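Local coordinates for transcriptional repressor pagR (Bacillus anthracis, PDB 2ZKZ), which represses expression of the pagA and atxA genes as a dimeric DNA-binding transcription factor of the ArsR family, at residues L20-M24 with K87-I91. Sequence-based numbering, arbitrary orientation.
Sequences LLKTM and KVEGI
Ile-91 reaches from helix 86-95 to two side chains of helix 14-24, Leu-21 and Met-24. Its CD1 lies 3.7 Å from CD2 of Leu-21, and the two side chains cross at about a right angle. The same CD1 lies 4.1 Å from the selenium of Met-24, a residue present as selenomethionine. The CG2 branch of Ile-91 takes the end of that chain, 4.0 Å from Met-24 CE. Met-24 runs extended as far as its selenium and then bends (chi3 67°), which turns the methyl between Ile-91 and Val-88. Met-24 CE is 4.2 Å from Val-88 CG1.

Leu-20 packs with both of its methyls. CG stands opposite the backbone N across the CA–CB bond (chi1 -173°), and the fork opens onto the first turn of helix 86-95. Leu-20 CD1 meets Val-88 CG2 at 3.9 Å. Leu-20 CD2 rests against the aliphatic base of Lys-87, 3.9 Å from its CB.

The helix segments cross at -56°, with axes 11.7 Å apart. That spacing is wide, and side-chain ends bridge it. Val-69 and helix 27-39 extend the apolar cluster: Met-24 touches Leu-30, and Val-88 touches Val-33. The second subunit adds its own Leu-30 against Leu-21 and its own Leu-21 against Met-24. Lys-87 packs on Leu-95 of that subunit. The contact thus ties the N-terminal and C-terminal helices of the ArsR-type winged-helix fold together at the dimer interface, and both helices also serve the subunit pairing.

No hydrogen bond or salt bridge joins the two segments. The contact therefore rests on burial of aliphatic groups, one of them a selenomethionine chain. With no directional bond between them, the two helices are held here by the fit of their apolar side chains and the exclusion of water.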
loop_
_atom_site.group_PDB
_atom_site.type_symbol
_atom_site.label_atom_id
_atom_site.label_comp_id
_atom_site.label_asym_id
_atom_site.label_seq_id
_atom_site.Cartn_x
_atom_site.Cartn_y
_atom_site.Cartn_z
ATOM N N LEU A 20 1.301 -3.232 -6.187
ATOM C CA LEU A 20 0.074 -2.436 -6.088
ATOM C C LEU A 20 0.252 -1.359 -5.019
ATOM O O LEU A 20 -0.087 -0.197 -5.222
ATOM C CB LEU A 20 -1.127 -3.320 -5.709
ATOM C CG LEU A 20 -2.509 -2.651 -5.721
ATOM C CD1 LEU A 20 -2.889 -2.305 -7.169
ATOM C CD2 LEU A 20 -3.552 -3.584 -5.124
ATOM N N LEU A 21 0.794 -1.748 -3.871
ATOM C CA LEU A 21 1.005 -0.787 -2.798
ATOM C C LEU A 21 2.050 0.242 -3.224
ATOM O O LEU A 21 1.897 1.426 -2.959
ATOM C CB LEU A 21 1.452 -1.504 -1.518
ATOM C CG LEU A 21 0.509 -2.569 -0.941
ATOM C CD1 LEU A 21 1.105 -3.103 0.372
ATOM C CD2 LEU A 21 -0.871 -1.983 -0.689
ATOM N N LYS A 22 3.105 -0.212 -3.896
ATOM C CA LYS A 22 4.152 0.696 -4.349
ATOM C C LYS A 22 3.597 1.760 -5.300
ATOM O O LYS A 22 3.924 2.940 -5.186
ATOM C CB LYS A 22 5.264 -0.084 -5.048
ATOM C CG LYS A 22 6.427 0.785 -5.533
ATOM C CD LYS A 22 7.381 -0.014 -6.419
ATOM C CE LYS A 22 8.513 0.853 -6.955
ATOM N NZ LYS A 22 9.407 1.294 -5.850
ATOM N N THR A 23 2.739 1.336 -6.227
ATOM C CA THR A 23 2.149 2.246 -7.200
ATOM C C THR A 23 1.213 3.270 -6.559
ATOM O O THR A 23 1.085 4.388 -7.053
ATOM C CB THR A 23 1.394 1.457 -8.304
ATOM O OG1 THR A 23 2.277 0.483 -8.874
ATOM C CG2 THR A 23 0.928 2.399 -9.424
HETATM N N MSE A 24 0.556 2.891 -5.465
HETATM C CA MSE A 24 -0.354 3.798 -4.752
HETATM C C MSE A 24 0.367 4.630 -3.686
HETATM O O MSE A 24 -0.213 5.564 -3.129
HETATM C CB MSE A 24 -1.459 3.005 -4.030
HETATM C CG MSE A 24 -2.366 2.135 -4.903
HETATM SE SE MSE A 24 -3.610 1.092 -3.808
HETATM C CE MSE A 24 -4.677 2.550 -3.128
ATOM N N LYS A 87 -9.263 -4.745 -4.695
ATOM C CA LYS A 87 -8.254 -4.458 -3.681
ATOM C C LYS A 87 -8.000 -2.958 -3.534
ATOM O O LYS A 87 -7.847 -2.448 -2.418
ATOM C CB LYS A 87 -6.946 -5.181 -4.011
ATOM C CG LYS A 87 -7.022 -6.695 -3.902
ATOM C CD LYS A 87 -5.627 -7.311 -3.989
ATOM C CE LYS A 87 -5.650 -8.817 -3.767
ATOM N NZ LYS A 87 -6.415 -9.522 -4.831
ATOM N N VAL A 88 -7.962 -2.256 -4.661
ATOM C CA VAL A 88 -7.742 -0.814 -4.650
ATOM C C VAL A 88 -8.879 -0.113 -3.922
ATOM O O VAL A 88 -8.644 0.737 -3.066
ATOM C CB VAL A 88 -7.636 -0.244 -6.082
ATOM C CG1 VAL A 88 -7.509 1.275 -6.029
ATOM C CG2 VAL A 88 -6.437 -0.850 -6.785
ATOM N N GLU A 89 -10.113 -0.467 -4.259
ATOM C CA GLU A 89 -11.264 0.150 -3.600
ATOM C C GLU A 89 -11.234 -0.164 -2.109
ATOM O O GLU A 89 -11.470 0.709 -1.276
ATOM C CB GLU A 89 -12.581 -0.362 -4.199
ATOM C CG GLU A 89 -13.809 0.212 -3.506
ATOM C CD GLU A 89 -15.113 -0.217 -4.156
ATOM O OE1 GLU A 89 -15.319 -1.439 -4.330
ATOM O OE2 GLU A 89 -15.936 0.668 -4.485
ATOM N N GLY A 90 -10.932 -1.418 -1.783
ATOM C CA GLY A 90 -10.872 -1.822 -0.390
ATOM C C GLY A 90 -9.844 -1.031 0.404
ATOM O O GLY A 90 -10.104 -0.620 1.532
ATOM N N ILE A 91 -8.678 -0.804 -0.192
ATOM C CA ILE A 91 -7.609 -0.078 0.477
ATOM C C ILE A 91 -7.920 1.393 0.664
ATOM O O ILE A 91 -7.669 1.952 1.733
ATOM C CB ILE A 91 -6.266 -0.190 -0.292
ATOM C CG1 ILE A 91 -5.768 -1.637 -0.276
ATOM C CG2 ILE A 91 -5.221 0.716 0.353
ATOM C CD1 ILE A 91 -4.583 -1.890 -1.198
#